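Local coordinates for 3-isopropylmalate dehydratase small subunit (Campylobacter jejuni, PDB 3Q3W), which forms the small subunit of isopropylmalate isomerase, which interconverts 2-isopropylmalate and 3-isopropylmalate by way of 2-isopropylmaleate, at residues His90-Leu95 / Asp110-Asn115; Ala20-Asp25 / Leu76-Asn81; Ile100-Ala105 / Leu122-Ala127; Leu151-Phe156 / Leu166-Arg171. All coordinates share one frame; numbering follows the deposited sequence.

Contact 1 (His90-Leu95 / Asp110-Asn115); sequences HAPWAL and DIFKNN
Leu95 and Phe112 make the closest approach between these two segments: the methyl CD1 of Leu95 stands 3.6 Å from CZ of the Phe112 ring. That methyl meets the ring at its edge, near the ring plane, and CB of Ala91 reaches the same rim at CE1, 4.1 Å away. Pro92 comes in obliquely, with its CD 3.9 Å from CE1 of Phe112, and the two side chains slide past each other in opposite directions. In Phe112, CG is anti to the backbone N (chi1 168°), which sets the root of the ring beside the carbonyl carbon; the rim atoms CE1 and CZ then meet the other helix. The next ring carbon of the proline, CG of Pro92, rests 3.8 Å from CB of Asn115, and the backbone carbonyl of Asn115 also lies against the proline; the amide ND2 of Asn115 makes a weak hydrogen bond to Ser87 OG. No hydrogen bond joins the two segments, and the contact is apolar packing that buries 188 Å². The segment axes pass 9.6 Å apart at a crossing angle of -53°. Pro92 lies in the first turn of its helix, where its missing N-H breaks no backbone bond of that helix. Ile27 of helix 24-27 touches Ala91, Leu95 and Phe112, while Phe82 meets the Phe112 ring edge-to-face. Helix 110-118 packs on the sheet where Phe112 touches Ile103 of strand 102-105, and helix 90-98 reaches strand 73-78 where Leu95 packs on Leu76.

Contact 2 (Ala20-Asp25 / Leu76-Asn81); sequences ANIDTD and LVSFEN
Asn21 and Glu80 join the two segments through one short, straight backbone bond: Asn21 N donates to Glu80 O at 2.7 Å with an N-H...O angle of 167°. Around this bond the chains are close. CA of Ala20 lies 3.9 Å from CB of Phe79, and CA of Asn21 makes a CH...O contact with Asn81 O at 3.4 Å. Further inward, water 1 accepts from Ile22 N at 3.1 Å and bonds to Phe79 O at 3.1 Å, while the buried hydroxyl of Ser78 is hydrogen-bonded to Leu17 O. The geometry is that of two loops meeting within the aconitase C-terminal domain: one follows the end of strand 73-78, the other leads into helix 24-27, where Asp23 is the N-cap and its OD1 accepts from Gln26 N. The outer side is looser and polar. There the side chains of Asn21 and Asn81 pass obliquely, their amide planes 74° apart, and Asn81 ND2 donates at 3.2 Å to an in-plane lone pair of Asn21 OD1. CG of Glu80, between its backbone N and carbonyl carbon (chi1 49°), reaches within 4.1 Å of Ala20 CB, and the carboxylate beyond is held in a salt bridge by Lys128.

Contact 3 (Ile100-Ala105 / Leu122-Ala127); sequences IRAIIA and LTIELA
Ile103 uses both of its backbone polar atoms on the neighbouring strand. Its N donates to Leu122 O at 2.9 Å, and its O accepts from Ile124 N at 2.9 Å with an N-H...O angle of 169°. The same parallel pattern runs in both directions: Arg101 O accepts from Leu122 N, Ala105 N donates to Ile124 O, and Ala105 O accepts from Leu126 N. In the outer two of these five bonds, the donors Leu122 N and Leu126 N are tilted 26° and 29° out of the planes of the carbonyls they meet; the three inner donors lie nearly in line with theirs. Three acceptors also receive a CA-H: Leu122 O that of Ala102 at 3.1 Å, Ile124 O that of Ile104 at 3.4 Å, and Ala105 O that of Glu125 at 3.3 Å. On its other side strand 102-105 bonds to strand 73-78, Ile104 N to Leu76 O and Ile104 O to Ser78 N, with Ala102 also paired to Leu76. On the face bearing Ala102, Ile104, Leu122 and Ile124, the two isoleucines lie side by side and point the same way, CG1 of Ile104 being 4.0 Å from CB of Ile124. CG2 of Ile104 meets CD1 of Leu126 at 3.6 Å. Helix 110-118 links the strands as a beta-alpha-beta unit and covers the face bearing Ile103 and Thr123, where Ile103 touches Phe112 and Thr123 touches Lys113. Glu125 OE2 pairs with Lys113 NZ. In this buried setting, the five N-H donors and their carbonyls satisfy one another, and aliphatic side chains pack beside them without any polar group of their own across the contact.

Contact 4 (Leu151-Phe156 / Leu166-Arg171); sequences LEKRVF and LDDFHR
Arg171 and Leu151 share the direct hydrogen bond of this surface contact. NH2 of Arg171 donates to Leu151 O at 3.1 Å, meeting a lone pair in the carbonyl plane with an N-H...O angle of 152°; the oxygen lies at the edge of the guanidinium. NE of the same group is bonded to Leu150 O, so two successive carbonyls hold the guanidinium. Aliphatic contact comes next: the Lys153 chain crosses the extended Arg171 chain at about a right angle, CD to CD 4.0 Å. Water supplies the third kind of link. Lys153 NZ donates to water 2 at 2.9 Å, and that water also bonds to Leu166 O and Asp168 OD1; water 3 accepts from NZ at 3.1 Å and from Leu166 N at 2.8 Å. Asp168 OD1 itself is 4.5 Å from NZ, beyond a salt bridge. The backbone shapes both sides: Lys153 has a positive phi, in the G1 beta bulge it forms with Arg154 opposite Ser149, and Asp167 is the helix N-cap, its OD2 accepting from His170 N at 2.9 Å. Carbonyls thus hold the guanidinium while waters link the lysine amine to the helix start, and lysine and aspartate probably attract each other across the shared water.

Overall arrangement
Contacts 1 and 3 are buried, contact 2 is partly so, and contact 4 lies at the surface, its centre about 16 Å from that of the chain. Contacts 1 and 3 hold interleaved elements, alternating along the chain: helix 110-118 follows strand 102-105, and Lys113 NZ forms a salt bridge with Glu125 OE2 between them. Contact 2 adjoins contact 3 through neighbouring strands 73-78 and 102-105, and meets contact 1 where Leu95 packs on Leu76. Contact 4 touches contact 3 through Leu122 with Leu166 and Ile124 with Val155. The chemistry follows the kind of element and its exposure: side-chain packing between helices, backbone bonding within the sheet, mixed amide and water links where loops meet, and mostly water and carbonyl bonds outside.

Contact 1 (His90-Leu95 / Asp110-Asn115)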
loop_
_atom_site.group_PDB
_atom_site.type_symbol
_atom_site.label_atom_id
_atom_site.label_comp_id
_atom_site.label_asym_id
_atom_site.label_seq_id
_atom_site.Cartn_x
_atom_site.Cartn_y
_atom_site.Cartn_z
ATOM N N HIS A 90 3.681 -9.974 8.578
ATOM C CA HIS A 90 2.442 -10.257 7.856
ATOM C C HIS A 90 1.724 -9.017 7.261
ATOM O O HIS A 90 0.958 -9.180 6.306
ATOM C CB HIS A 90 1.447 -10.977 8.756
ATOM C CG HIS A 90 1.849 -12.372 9.113
ATOM N ND1 HIS A 90 2.780 -12.640 10.086
ATOM C CD2 HIS A 90 1.412 -13.573 8.671
ATOM C CE1 HIS A 90 2.924 -13.944 10.206
ATOM N NE2 HIS A 90 2.084 -14.533 9.382
ATOM N N ALA A 91 1.934 -7.826 7.824
ATOM C CA ALA A 91 1.256 -6.645 7.323
ATOM C C ALA A 91 1.727 -6.355 5.906
ATOM O O ALA A 91 0.925 -6.364 4.986
ATOM C CB ALA A 91 1.439 -5.416 8.288
ATOM N N PRO A 92 3.046 -6.183 5.686
ATOM C CA PRO A 92 3.476 -6.139 4.255
ATOM C C PRO A 92 3.069 -7.350 3.404
ATOM O O PRO A 92 2.647 -7.195 2.266
ATOM C CB PRO A 92 5.006 -6.038 4.330
ATOM C CG PRO A 92 5.268 -5.484 5.648
ATOM C CD PRO A 92 4.179 -5.984 6.582
ATOM N N TRP A 93 3.157 -8.544 3.937
ATOM C CA TRP A 93 2.699 -9.717 3.195
ATOM C C TRP A 93 1.223 -9.651 2.727
ATOM O O TRP A 93 0.917 -10.004 1.595
ATOM C CB TRP A 93 2.861 -10.942 4.037
ATOM C CG TRP A 93 4.274 -11.256 4.451
ATOM C CD1 TRP A 93 5.426 -10.612 4.073
ATOM C CD2 TRP A 93 4.673 -12.327 5.301
ATOM N NE1 TRP A 93 6.527 -11.242 4.650
ATOM C CE2 TRP A 93 6.083 -12.294 5.395
ATOM C CE3 TRP A 93 3.968 -13.339 5.992
ATOM C CZ2 TRP A 93 6.805 -13.199 6.192
ATOM C CZ3 TRP A 93 4.699 -14.249 6.775
ATOM C CH2 TRP A 93 6.095 -14.173 6.845
ATOM N N ALA A 94 0.324 -9.262 3.621
ATOM C CA ALA A 94 -1.083 -9.183 3.246
ATOM C C ALA A 94 -1.285 -8.147 2.144
ATOM O O ALA A 94 -2.023 -8.351 1.185
ATOM C CB ALA A 94 -1.918 -8.859 4.475
ATOM N N LEU A 95 -0.606 -7.021 2.270
ATOM C CA LEU A 95 -0.689 -5.975 1.250
ATOM C C LEU A 95 -0.175 -6.468 -0.097
ATOM O O LEU A 95 -0.867 -6.300 -1.120
ATOM C CB LEU A 95 0.091 -4.712 1.722
ATOM C CG LEU A 95 -0.596 -3.925 2.831
ATOM C CD1 LEU A 95 0.365 -3.165 3.765
ATOM C CD2 LEU A 95 -1.661 -2.982 2.223
ATOM N N ASP A 110 8.178 3.628 11.160
ATOM C CA ASP A 110 9.529 3.209 10.790
ATOM C C ASP A 110 9.632 1.699 10.595
ATOM O O ASP A 110 10.231 1.233 9.620
ATOM C CB ASP A 110 10.546 3.639 11.859
ATOM C CG ASP A 110 10.618 5.156 12.047
ATOM O OD1 ASP A 110 10.160 5.919 11.160
ATOM O OD2 ASP A 110 11.134 5.586 13.107
ATOM N N ILE A 111 9.071 0.932 11.512
ATOM C CA ILE A 111 9.247 -0.519 11.458
ATOM C C ILE A 111 8.561 -1.091 10.199
ATOM O O ILE A 111 9.155 -1.851 9.447
ATOM C CB ILE A 111 8.710 -1.218 12.721
ATOM C CG1 ILE A 111 9.570 -0.853 13.948
ATOM C CG2 ILE A 111 8.746 -2.727 12.520
ATOM C CD1 ILE A 111 9.019 -1.376 15.256
ATOM N N PHE A 112 7.331 -0.671 9.947
ATOM C CA PHE A 112 6.597 -1.158 8.798
ATOM C C PHE A 112 7.294 -0.758 7.513
ATOM O O PHE A 112 7.382 -1.563 6.555
ATOM C CB PHE A 112 5.159 -0.609 8.818
ATOM C CG PHE A 112 4.426 -0.831 7.554
ATOM C CD1 PHE A 112 3.761 -2.017 7.338
ATOM C CD2 PHE A 112 4.450 0.136 6.524
ATOM C CE1 PHE A 112 3.063 -2.239 6.177
ATOM C CE2 PHE A 112 3.775 -0.084 5.333
ATOM C CZ PHE A 112 3.093 -1.279 5.146
ATOM N N LYS A 113 7.796 0.485 7.468
ATOM C CA LYS A 113 8.460 0.942 6.257
ATOM C C LYS A 113 9.593 -0.035 5.854
ATOM O O LYS A 113 9.688 -0.428 4.680
ATOM C CB LYS A 113 9.025 2.387 6.379
ATOM C CG LYS A 113 9.541 2.867 5.010
ATOM C CD LYS A 113 10.508 4.034 5.036
ATOM C CE LYS A 113 9.882 5.274 5.536
ATOM N NZ LYS A 113 10.971 6.283 5.533
ATOM N N ASN A 114 10.435 -0.401 6.811
ATOM C CA ASN A 114 11.598 -1.225 6.515
ATOM C C ASN A 114 11.171 -2.628 6.098
ATOM O O ASN A 114 11.683 -3.167 5.137
ATOM C CB ASN A 114 12.517 -1.308 7.712
ATOM C CG ASN A 114 13.858 -1.920 7.368
ATOM O OD1 ASN A 114 14.159 -3.009 7.815
ATOM N ND2 ASN A 114 14.677 -1.209 6.582
ATOM N N ASN A 115 10.170 -3.172 6.783
ATOM C CA ASN A 115 9.614 -4.463 6.393
ATOM C C ASN A 115 8.976 -4.426 5.040
ATOM O O ASN A 115 9.083 -5.404 4.280
ATOM C CB ASN A 115 8.597 -4.932 7.408
ATOM C CG ASN A 115 9.237 -5.277 8.736
ATOM O OD1 ASN A 115 10.445 -5.591 8.795
ATOM N ND2 ASN A 115 8.452 -5.192 9.814
#

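Contact 2 (Ala20-Asp25 / Leu76-Asn81)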
loop_
_atom_site.group_PDB
_atom_site.type_symbol
_atom_site.label_atom_id
_atom_site.label_comp_id
_atom_site.label_asym_id
_atom_site.label_seq_id
_atom_site.Cartn_x
_atom_site.Cartn_y
_atom_site.Cartn_z
ATOM N N ALA A 20 -5.828 8.007 9.207
ATOM C CA ALA A 20 -4.472 8.209 9.731
ATOM C C ALA A 20 -4.173 7.055 10.658
ATOM O O ALA A 20 -5.085 6.363 11.138
ATOM C CB ALA A 20 -4.353 9.536 10.474
ATOM N N ASN A 21 -2.887 6.849 10.910
ATOM C CA ASN A 21 -2.467 5.843 11.855
ATOM C C ASN A 21 -3.083 4.463 11.560
ATOM O O ASN A 21 -3.430 3.754 12.504
ATOM C CB ASN A 21 -2.850 6.272 13.272
ATOM C CG ASN A 21 -2.461 7.684 13.565
ATOM O OD1 ASN A 21 -1.279 8.013 13.588
ATOM N ND2 ASN A 21 -3.454 8.544 13.778
ATOM N N ILE A 22 -3.219 4.082 10.280
ATOM C CA ILE A 22 -3.661 2.714 9.957
ATOM C C ILE A 22 -2.619 1.787 10.607
ATOM O O ILE A 22 -1.424 1.884 10.342
ATOM C CB ILE A 22 -3.855 2.467 8.448
ATOM C CG1 ILE A 22 -5.167 3.105 7.988
ATOM C CG2 ILE A 22 -3.908 0.950 8.097
ATOM C CD1 ILE A 22 -5.163 3.592 6.542
ATOM N N ASP A 23 -3.081 0.966 11.531
ATOM C CA ASP A 23 -2.200 0.130 12.294
ATOM C C ASP A 23 -2.165 -1.339 11.814
ATOM O O ASP A 23 -2.973 -1.775 10.995
ATOM C CB ASP A 23 -2.525 0.276 13.788
ATOM C CG ASP A 23 -3.860 -0.293 14.161
ATOM O OD1 ASP A 23 -4.227 -1.342 13.605
ATOM O OD2 ASP A 23 -4.543 0.277 15.055
ATOM N N THR A 24 -1.214 -2.083 12.362
ATOM C CA THR A 24 -0.872 -3.392 11.886
ATOM C C THR A 24 -2.065 -4.313 12.087
ATOM O O THR A 24 -2.293 -5.191 11.267
ATOM C CB THR A 24 0.473 -3.914 12.539
ATOM O OG1 THR A 24 0.438 -3.713 13.959
ATOM C CG2 THR A 24 1.677 -3.174 11.984
ATOM N N ASP A 25 -2.865 -4.083 13.122
ATOM C CA ASP A 25 -4.105 -4.849 13.307
ATOM C C ASP A 25 -5.218 -4.549 12.312
ATOM O O ASP A 25 -6.051 -5.415 12.021
ATOM C CB ASP A 25 -4.713 -4.636 14.686
ATOM C CG ASP A 25 -3.891 -5.225 15.776
ATOM O OD1 ASP A 25 -3.766 -6.479 15.825
ATOM O OD2 ASP A 25 -3.391 -4.421 16.596
ATOM N N LEU A 76 -2.140 2.324 -2.966
ATOM C CA LEU A 76 -2.960 2.899 -1.900
ATOM C C LEU A 76 -2.492 4.300 -1.617
ATOM O O LEU A 76 -1.298 4.584 -1.714
ATOM C CB LEU A 76 -2.903 2.067 -0.622
ATOM C CG LEU A 76 -3.417 0.611 -0.665
ATOM C CD1 LEU A 76 -3.291 -0.047 0.731
ATOM C CD2 LEU A 76 -4.836 0.494 -1.193
ATOM N N VAL A 77 -3.432 5.189 -1.303
ATOM C CA VAL A 77 -3.103 6.516 -0.858
ATOM C C VAL A 77 -3.761 6.704 0.498
ATOM O O VAL A 77 -4.998 6.662 0.615
ATOM C CB VAL A 77 -3.609 7.548 -1.851
ATOM C CG1 VAL A 77 -3.086 8.957 -1.459
ATOM C CG2 VAL A 77 -3.152 7.178 -3.212
ATOM N N SER A 78 -2.948 6.884 1.528
ATOM C CA SER A 78 -3.434 7.028 2.898
ATOM C C SER A 78 -2.848 8.237 3.614
ATOM O O SER A 78 -2.120 9.027 3.042
ATOM C CB SER A 78 -3.112 5.780 3.687
ATOM O OG SER A 78 -4.027 5.608 4.757
ATOM N N PHE A 79 -3.206 8.391 4.877
ATOM C CA PHE A 79 -2.767 9.534 5.622
ATOM C C PHE A 79 -1.609 9.088 6.495
ATOM O O PHE A 79 -1.013 8.028 6.243
ATOM C CB PHE A 79 -3.921 10.118 6.427
ATOM C CG PHE A 79 -5.045 10.715 5.590
ATOM C CD1 PHE A 79 -4.827 11.199 4.313
ATOM C CD2 PHE A 79 -6.315 10.863 6.155
ATOM C CE1 PHE A 79 -5.854 11.778 3.614
ATOM C CE2 PHE A 79 -7.346 11.454 5.464
ATOM C CZ PHE A 79 -7.117 11.906 4.193
ATOM N N GLU A 80 -1.257 9.904 7.488
ATOM C CA GLU A 80 0.012 9.763 8.185
ATOM C C GLU A 80 0.110 8.542 9.057
ATOM O O GLU A 80 -0.887 8.000 9.501
ATOM C CB GLU A 80 0.337 11.002 9.038
ATOM C CG GLU A 80 -0.799 11.516 9.960
ATOM C CD GLU A 80 -1.604 12.677 9.334
ATOM O OE1 GLU A 80 -2.137 12.513 8.207
ATOM O OE2 GLU A 80 -1.694 13.745 9.971
ATOM N N ASN A 81 1.366 8.167 9.323
ATOM C CA ASN A 81 1.722 7.090 10.224
ATOM C C ASN A 81 1.086 5.780 9.793
ATOM O O ASN A 81 0.583 5.004 10.608
ATOM C CB ASN A 81 1.413 7.452 11.694
ATOM C CG ASN A 81 2.069 6.509 12.692
ATOM O OD1 ASN A 81 3.157 5.977 12.447
ATOM N ND2 ASN A 81 1.397 6.269 13.810
HETATM O O HOH W 1 -2.386 5.717 7.824
#

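Contact 3 (Ile100-Ala105 / Leu122-Ala127)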
loop_
_atom_site.group_PDB
_atom_site.type_symbol
_atom_site.label_atom_id
_atom_site.label_comp_id
_atom_site.label_asym_id
_atom_site.label_seq_id
_atom_site.Cartn_x
_atom_site.Cartn_y
_atom_site.Cartn_z
ATOM N N ILE A 100 -1.065 -5.082 -3.702
ATOM C CA ILE A 100 -0.569 -3.719 -3.544
ATOM C C ILE A 100 0.937 -3.638 -3.778
ATOM O O ILE A 100 1.730 -4.337 -3.138
ATOM C CB ILE A 100 -0.882 -3.143 -2.148
ATOM C CG1 ILE A 100 -2.374 -3.200 -1.869
ATOM C CG2 ILE A 100 -0.302 -1.692 -1.997
ATOM C CD1 ILE A 100 -3.242 -2.562 -2.945
ATOM N N ARG A 101 1.341 -2.788 -4.720
ATOM C CA ARG A 101 2.747 -2.645 -5.084
ATOM C C ARG A 101 3.395 -1.388 -4.457
ATOM O O ARG A 101 4.623 -1.318 -4.279
ATOM C CB ARG A 101 2.831 -2.596 -6.597
ATOM C CG ARG A 101 2.429 -3.890 -7.271
ATOM C CD ARG A 101 3.517 -4.941 -7.170
ATOM N NE ARG A 101 4.501 -4.821 -8.250
ATOM C CZ ARG A 101 5.824 -4.722 -8.117
ATOM N NH1 ARG A 101 6.554 -4.615 -9.209
ATOM N NH2 ARG A 101 6.435 -4.726 -6.934
ATOM N N ALA A 102 2.577 -0.378 -4.137
ATOM C CA ALA A 102 3.070 0.897 -3.582
ATOM C C ALA A 102 2.020 1.550 -2.702
ATOM O O ALA A 102 0.805 1.407 -2.952
ATOM C CB ALA A 102 3.485 1.845 -4.690
ATOM N N ILE A 103 2.476 2.254 -1.673
ATOM C CA ILE A 103 1.618 3.079 -0.846
ATOM C C ILE A 103 2.162 4.510 -0.833
ATOM O O ILE A 103 3.351 4.708 -0.643
ATOM C CB ILE A 103 1.550 2.555 0.573
ATOM C CG1 ILE A 103 1.041 1.098 0.577
ATOM C CG2 ILE A 103 0.682 3.462 1.426
ATOM C CD1 ILE A 103 1.427 0.376 1.835
ATOM N N ILE A 104 1.288 5.487 -1.057
ATOM C CA ILE A 104 1.606 6.891 -0.980
ATOM C C ILE A 104 0.984 7.404 0.313
ATOM O O ILE A 104 -0.220 7.212 0.549
ATOM C CB ILE A 104 1.028 7.625 -2.220
ATOM C CG1 ILE A 104 1.696 7.086 -3.488
ATOM C CG2 ILE A 104 1.224 9.154 -2.123
ATOM C CD1 ILE A 104 1.043 7.479 -4.741
ATOM N N ALA A 105 1.779 8.011 1.184
ATOM C CA ALA A 105 1.272 8.594 2.427
ATOM C C ALA A 105 2.224 9.714 2.817
ATOM O O ALA A 105 3.294 9.803 2.244
ATOM C CB ALA A 105 1.223 7.555 3.543
ATOM N N LEU A 122 6.795 -0.705 -2.305
ATOM C CA LEU A 122 7.351 0.641 -2.332
ATOM C C LEU A 122 6.574 1.675 -1.535
ATOM O O LEU A 122 5.390 1.972 -1.806
ATOM C CB LEU A 122 7.501 1.136 -3.752
ATOM C CG LEU A 122 8.117 2.517 -3.959
ATOM C CD1 LEU A 122 9.480 2.692 -3.226
ATOM C CD2 LEU A 122 8.307 2.752 -5.470
ATOM N N THR A 123 7.267 2.277 -0.591
ATOM C CA THR A 123 6.671 3.237 0.309
ATOM C C THR A 123 7.112 4.664 -0.079
ATOM O O THR A 123 8.290 5.029 0.046
ATOM C CB THR A 123 7.124 2.914 1.708
ATOM O OG1 THR A 123 8.537 3.003 1.731
ATOM C CG2 THR A 123 6.735 1.504 2.062
ATOM N N ILE A 124 6.143 5.428 -0.573
ATOM C CA ILE A 124 6.353 6.755 -1.130
ATOM C C ILE A 124 5.851 7.780 -0.157
ATOM O O ILE A 124 4.636 7.871 0.108
ATOM C CB ILE A 124 5.589 6.906 -2.438
ATOM C CG1 ILE A 124 6.195 5.967 -3.475
ATOM C CG2 ILE A 124 5.592 8.368 -2.914
ATOM C CD1 ILE A 124 5.314 5.619 -4.655
ATOM N N GLU A 125 6.785 8.562 0.376
ATOM C CA GLU A 125 6.433 9.623 1.303
ATOM C C GLU A 125 6.262 10.892 0.485
ATOM O O GLU A 125 7.193 11.287 -0.236
ATOM C CB GLU A 125 7.502 9.796 2.389
ATOM C CG GLU A 125 7.446 8.708 3.456
ATOM C CD GLU A 125 8.586 8.751 4.476
ATOM O OE1 GLU A 125 9.542 9.580 4.308
ATOM O OE2 GLU A 125 8.495 7.973 5.473
ATOM N N LEU A 126 5.068 11.489 0.562
ATOM C CA LEU A 126 4.792 12.791 -0.045
ATOM C C LEU A 126 4.442 13.823 1.023
ATOM O O LEU A 126 4.024 13.468 2.117
ATOM C CB LEU A 126 3.655 12.680 -1.062
ATOM C CG LEU A 126 4.002 11.840 -2.299
ATOM C CD1 LEU A 126 2.946 12.000 -3.399
ATOM C CD2 LEU A 126 5.415 12.224 -2.814
ATOM N N ALA A 127 4.634 15.104 0.737
ATOM C CA ALA A 127 4.150 16.121 1.665
ATOM C C ALA A 127 2.625 15.978 1.804
ATOM O O ALA A 127 1.939 15.614 0.848
ATOM C CB ALA A 127 4.541 17.530 1.208
#

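Contact 4 (Leu151-Phe156 / Leu166-Arg171)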
loop_
_atom_site.group_PDB
_atom_site.type_symbol
_atom_site.label_atom_id
_atom_site.label_comp_id
_atom_site.label_asym_id
_atom_site.label_seq_id
_atom_site.Cartn_x
_atom_site.Cartn_y
_atom_site.Cartn_z
ATOM N N LEU A 151 12.835 4.703 -10.974
ATOM C CA LEU A 151 14.027 5.260 -11.610
ATOM C C LEU A 151 14.089 6.754 -11.446
ATOM O O LEU A 151 15.112 7.281 -11.070
ATOM C CB LEU A 151 14.060 4.967 -13.094
ATOM C CG LEU A 151 14.385 3.535 -13.467
ATOM C CD1 LEU A 151 14.328 3.386 -14.992
ATOM C CD2 LEU A 151 15.750 3.153 -12.940
ATOM N N GLU A 152 12.995 7.435 -11.731
ATOM C CA GLU A 152 12.992 8.881 -11.661
ATOM C C GLU A 152 12.604 9.382 -10.306
ATOM O O GLU A 152 12.737 10.573 -10.044
ATOM C CB GLU A 152 12.037 9.464 -12.688
ATOM C CG GLU A 152 12.535 9.353 -14.089
ATOM C CD GLU A 152 11.460 9.728 -15.067
ATOM O OE1 GLU A 152 10.588 10.555 -14.700
ATOM O OE2 GLU A 152 11.479 9.188 -16.193
ATOM N N LYS A 153 12.175 8.466 -9.444
ATOM C CA LYS A 153 11.604 8.776 -8.146
ATOM C C LYS A 153 10.520 9.843 -8.280
ATOM O O LYS A 153 10.544 10.896 -7.616
ATOM C CB LYS A 153 12.673 9.148 -7.123
ATOM C CG LYS A 153 13.658 8.018 -6.811
ATOM C CD LYS A 153 14.650 8.363 -5.652
ATOM C CE LYS A 153 15.861 9.098 -6.103
ATOM N NZ LYS A 153 16.902 9.166 -5.013
ATOM N N ARG A 154 9.574 9.545 -9.163
ATOM C CA ARG A 154 8.407 10.407 -9.421
ATOM C C ARG A 154 7.055 9.617 -9.448
ATOM O O ARG A 154 7.040 8.410 -9.691
ATOM C CB ARG A 154 8.601 11.155 -10.733
ATOM C CG ARG A 154 9.791 12.139 -10.714
ATOM C CD ARG A 154 9.913 12.981 -11.994
ATOM N NE ARG A 154 10.542 14.298 -11.756
ATOM C CZ ARG A 154 11.813 14.498 -11.404
ATOM N NH1 ARG A 154 12.254 15.751 -11.230
ATOM N NH2 ARG A 154 12.667 13.477 -11.241
ATOM N N VAL A 155 5.958 10.327 -9.167
ATOM C CA VAL A 155 4.588 9.841 -9.266
ATOM C C VAL A 155 3.812 10.729 -10.231
ATOM O O VAL A 155 3.885 11.992 -10.156
ATOM C CB VAL A 155 3.901 9.846 -7.888
ATOM C CG1 VAL A 155 2.429 9.492 -8.019
ATOM C CG2 VAL A 155 4.646 8.900 -6.936
ATOM N N PHE A 156 3.152 10.091 -11.191
ATOM C CA PHE A 156 2.485 10.792 -12.276
ATOM C C PHE A 156 1.012 10.514 -12.111
ATOM O O PHE A 156 0.601 9.352 -12.186
ATOM C CB PHE A 156 2.963 10.271 -13.642
ATOM C CG PHE A 156 4.458 10.357 -13.851
ATOM C CD1 PHE A 156 5.026 11.458 -14.500
ATOM C CD2 PHE A 156 5.305 9.342 -13.397
ATOM C CE1 PHE A 156 6.402 11.553 -14.710
ATOM C CE2 PHE A 156 6.701 9.427 -13.598
ATOM C CZ PHE A 156 7.257 10.554 -14.258
ATOM N N LEU A 166 14.193 8.042 -1.516
ATOM C CA LEU A 166 14.355 6.695 -1.001
ATOM C C LEU A 166 15.826 6.357 -0.876
ATOM O O LEU A 166 16.613 6.601 -1.803
ATOM C CB LEU A 166 13.693 5.655 -1.920
ATOM C CG LEU A 166 13.355 4.324 -1.247
ATOM C CD1 LEU A 166 12.094 4.464 -0.391
ATOM C CD2 LEU A 166 13.164 3.240 -2.292
ATOM N N ASP A 167 16.194 5.813 0.274
ATOM C CA ASP A 167 17.564 5.344 0.529
ATOM C C ASP A 167 18.077 4.601 -0.717
ATOM O O ASP A 167 17.354 3.767 -1.242
ATOM C CB ASP A 167 17.459 4.388 1.737
ATOM C CG ASP A 167 18.705 3.569 1.977
ATOM O OD1 ASP A 167 19.614 4.069 2.661
ATOM O OD2 ASP A 167 18.752 2.389 1.548
ATOM N N ASP A 168 19.311 4.861 -1.177
ATOM C CA ASP A 168 19.829 4.215 -2.393
ATOM C C ASP A 168 19.853 2.683 -2.318
ATOM O O ASP A 168 19.642 2.001 -3.327
ATOM C CB ASP A 168 21.239 4.692 -2.739
ATOM C CG ASP A 168 21.273 6.063 -3.424
ATOM O OD1 ASP A 168 20.345 6.463 -4.149
ATOM O OD2 ASP A 168 22.299 6.730 -3.253
ATOM N N PHE A 169 20.126 2.145 -1.143
ATOM C CA PHE A 169 20.236 0.709 -0.993
ATOM C C PHE A 169 18.874 0.065 -1.189
ATOM O O PHE A 169 18.759 -0.902 -1.950
ATOM C CB PHE A 169 20.836 0.338 0.363
ATOM C CG PHE A 169 20.840 -1.118 0.632
ATOM C CD1 PHE A 169 21.582 -1.974 -0.165
ATOM C CD2 PHE A 169 20.078 -1.640 1.660
ATOM C CE1 PHE A 169 21.581 -3.334 0.062
ATOM C CE2 PHE A 169 20.083 -2.975 1.920
ATOM C CZ PHE A 169 20.837 -3.846 1.128
ATOM N N HIS A 170 17.845 0.597 -0.526
ATOM C CA HIS A 170 16.475 0.077 -0.702
ATOM C C HIS A 170 16.051 0.187 -2.151
ATOM O O HIS A 170 15.413 -0.709 -2.682
ATOM C CB HIS A 170 15.472 0.823 0.169
ATOM C CG HIS A 170 15.578 0.481 1.613
ATOM N ND1 HIS A 170 15.713 -0.819 2.055
ATOM C CD2 HIS A 170 15.563 1.258 2.721
ATOM C CE1 HIS A 170 15.796 -0.824 3.372
ATOM N NE2 HIS A 170 15.700 0.423 3.802
ATOM N N ARG A 171 16.422 1.302 -2.782
ATOM C CA ARG A 171 16.006 1.567 -4.150
ATOM C C ARG A 171 16.627 0.581 -5.092
ATOM O O ARG A 171 15.931 0.038 -5.930
ATOM C CB ARG A 171 16.361 2.974 -4.583
ATOM C CG ARG A 171 16.297 3.232 -6.101
ATOM C CD ARG A 171 16.192 4.742 -6.343
ATOM N NE ARG A 171 16.324 5.172 -7.733
ATOM C CZ ARG A 171 17.465 5.399 -8.382
ATOM N NH1 ARG A 171 18.641 5.172 -7.822
ATOM N NH2 ARG A 171 17.428 5.842 -9.638
HETATM O O HOH W 2 17.781 6.642 -3.960
HETATM O O HOH W 3 16.202 9.911 -2.094
#